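PDB 2GZS: IroE protein from Escherichia coli, which hydrolyses the trilactone of enterobactin and its C-glucosylated forms, preferring the iron-free siderophores and tending to stop at linearized trimers. Local coordinates for residues N52-R57 / A253-A258. Sequence-based numbering, arbitrary orientation.
Sequences NAVMDR and ASFRQA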
loop_
_atom_site.group_PDB
_atom_site.type_symbol
_atom_site.label_atom_id
_atom_site.label_comp_id
_atom_site.label_asym_id
_atom_site.label_seq_id
_atom_site.Cartn_x
_atom_site.Cartn_y
_atom_site.Cartn_z
ATOM N N ASN A 52 -6.959 -4.748 8.262
ATOM C CA ASN A 52 -7.608 -5.853 8.960
ATOM C C ASN A 52 -7.479 -7.125 8.102
ATOM O O ASN A 52 -7.179 -8.203 8.629
ATOM C CB ASN A 52 -9.090 -5.628 9.213
ATOM C CG ASN A 52 -9.387 -4.371 9.978
ATOM O OD1 ASN A 52 -9.684 -4.336 11.173
ATOM N ND2 ASN A 52 -9.259 -3.272 9.284
ATOM N N ALA A 53 -7.643 -6.989 6.807
ATOM C CA ALA A 53 -7.648 -8.166 5.901
ATOM C C ALA A 53 -6.246 -8.687 5.737
ATOM O O ALA A 53 -5.991 -9.890 5.695
ATOM C CB ALA A 53 -8.237 -7.758 4.535
ATOM N N VAL A 54 -5.251 -7.766 5.650
ATOM C CA VAL A 54 -3.854 -8.182 5.619
ATOM C C VAL A 54 -3.555 -8.973 6.913
ATOM O O VAL A 54 -2.952 -10.076 6.800
ATOM C CB VAL A 54 -2.946 -6.946 5.497
ATOM C CG1 VAL A 54 -1.520 -7.427 5.754
ATOM C CG2 VAL A 54 -3.072 -6.291 4.119
HETATM N N MSE A 55 -3.946 -8.455 8.059
HETATM C CA MSE A 55 -3.605 -9.216 9.294
HETATM C C MSE A 55 -4.274 -10.566 9.335
HETATM O O MSE A 55 -3.632 -11.498 9.840
HETATM C CB MSE A 55 -3.983 -8.415 10.530
HETATM C CG MSE A 55 -3.083 -7.157 10.626
HETATM SE SE MSE A 55 -1.205 -7.547 10.882
HETATM C CE MSE A 55 -1.412 -8.462 12.462
ATOM N N ASP A 56 -5.481 -10.684 8.851
ATOM C CA ASP A 56 -6.143 -11.982 8.818
ATOM C C ASP A 56 -5.396 -12.939 7.907
ATOM O O ASP A 56 -5.611 -14.171 8.098
ATOM C CB ASP A 56 -7.552 -11.774 8.255
ATOM C CG ASP A 56 -8.313 -13.092 8.088
ATOM O OD1 ASP A 56 -8.968 -13.477 9.077
ATOM O OD2 ASP A 56 -8.261 -13.728 7.010
ATOM N N ARG A 57 -4.632 -12.511 6.932
ATOM C CA ARG A 57 -3.993 -13.403 5.923
ATOM C C ARG A 57 -2.523 -13.560 6.275
ATOM O O ARG A 57 -1.843 -14.356 5.626
ATOM C CB ARG A 57 -4.170 -12.786 4.534
ATOM C CG ARG A 57 -5.593 -12.772 4.008
ATOM C CD ARG A 57 -5.790 -11.760 2.899
ATOM N NE ARG A 57 -7.023 -11.966 2.172
ATOM C CZ ARG A 57 -8.283 -11.902 2.474
ATOM N NH1 ARG A 57 -8.684 -11.589 3.708
ATOM N NH2 ARG A 57 -9.205 -12.160 1.531
ATOM N N ALA A 253 -1.717 -12.433 -3.385
ATOM C CA ALA A 253 -0.497 -12.425 -4.160
ATOM C C ALA A 253 0.218 -11.097 -4.133
ATOM O O ALA A 253 1.450 -10.987 -4.027
ATOM C CB ALA A 253 -0.796 -12.787 -5.633
ATOM N N SER A 254 -0.567 -10.031 -4.310
ATOM C CA SER A 254 0.068 -8.712 -4.445
ATOM C C SER A 254 0.606 -8.258 -3.053
ATOM O O SER A 254 1.721 -7.741 -3.096
ATOM C CB SER A 254 -0.949 -7.743 -5.074
ATOM O OG SER A 254 -2.015 -7.445 -4.205
ATOM N N PHE A 255 -0.144 -8.501 -1.985
ATOM C CA PHE A 255 0.454 -7.996 -0.710
ATOM C C PHE A 255 1.656 -8.872 -0.373
ATOM O O PHE A 255 2.651 -8.360 0.142
ATOM C CB PHE A 255 -0.600 -7.945 0.380
ATOM C CG PHE A 255 -0.731 -9.040 1.397
ATOM C CD1 PHE A 255 0.189 -9.203 2.472
ATOM C CD2 PHE A 255 -1.782 -9.945 1.366
ATOM C CE1 PHE A 255 0.044 -10.218 3.404
ATOM C CE2 PHE A 255 -1.901 -10.974 2.271
ATOM C CZ PHE A 255 -0.989 -11.126 3.317
ATOM N N ARG A 256 1.550 -10.184 -0.591
ATOM C CA ARG A 256 2.705 -11.022 -0.165
ATOM C C ARG A 256 3.876 -10.757 -1.043
ATOM O O ARG A 256 5.033 -10.676 -0.596
ATOM C CB ARG A 256 2.241 -12.484 -0.208
ATOM C CG ARG A 256 1.255 -12.817 0.882
ATOM C CD ARG A 256 0.873 -14.304 0.733
ATOM N NE ARG A 256 -0.406 -14.522 1.389
ATOM C CZ ARG A 256 -0.548 -15.366 2.399
ATOM N NH1 ARG A 256 0.554 -16.009 2.766
ATOM N NH2 ARG A 256 -1.762 -15.483 2.924
ATOM N N GLN A 257 3.720 -10.584 -2.356
ATOM C CA GLN A 257 4.837 -10.328 -3.233
ATOM C C GLN A 257 5.459 -8.953 -2.955
ATOM O O GLN A 257 6.660 -8.798 -3.065
ATOM C CB GLN A 257 4.457 -10.522 -4.726
ATOM C CG GLN A 257 5.672 -10.331 -5.646
ATOM C CD GLN A 257 6.701 -11.451 -5.455
ATOM O OE1 GLN A 257 6.398 -12.608 -5.750
ATOM N NE2 GLN A 257 7.888 -11.157 -4.946
ATOM N N ALA A 258 4.609 -7.982 -2.555
ATOM C CA ALA A 258 5.196 -6.689 -2.164
ATOM C C ALA A 258 6.087 -6.840 -0.918
ATOM O O ALA A 258 7.161 -6.262 -0.938
ATOM C CB ALA A 258 4.054 -5.685 -1.951
#
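Phe255 reaches from helix 247-262 to Val54 and Arg57 on helix 51-57, and its ring carries the apolar part of the contact. Val54 lies over one face of the ring, with CG1 4.0 Å from Phe255 CE1. A chi1 of 169° sets this methyl anti to the backbone N and within reach of that ring carbon. Arg57 CB comes in obliquely beside the CE2-CZ bond, 3.7 Å from Phe255 CE2, with Arg57 CD close to the same carbon. Thus the aliphatic base of the arginine does the touching; its guanidinium is turned 64° from the ring plane and leads away. The face turned from Val54 is covered by Arg256 CG, 3.7 Å from the Phe255 ring plane near its middle, and the ring is held between the two aliphatic groups. An alanine in place of Phe255 would probably leave Val54 CG1 and the Arg57 methylenes without their aromatic partner and open a gap between the helices.

The polar approach is close but poorly aimed: the extended chain of Arg256 brings NH2 obliquely to 2.9 Å from Arg57 O, at an angle that does not make a hydrogen bond. The positive charge probably still favours the carbonyl oxygen. Arg256 NH1 also forms a long, weak ion pair with Asp59. On the first helix, Arg57 NH1 and Asp56 OD2 are 4.0 Å apart, a long, charge-only salt bridge, since no N-H of the guanidinium is directed at the carboxylate.

The axes of the two segments approach to 11.3 Å and cross at -75°, bridged mainly by the one aromatic side chain. Trp146 of strand 143-148 touches both Val54 and Phe255, joining the pair to the central sheet. This arrangement belongs to an alpha/beta-hydrolase fold, in which the helix that begins at the active-site His247 packs against the sheet and a neighbouring helix.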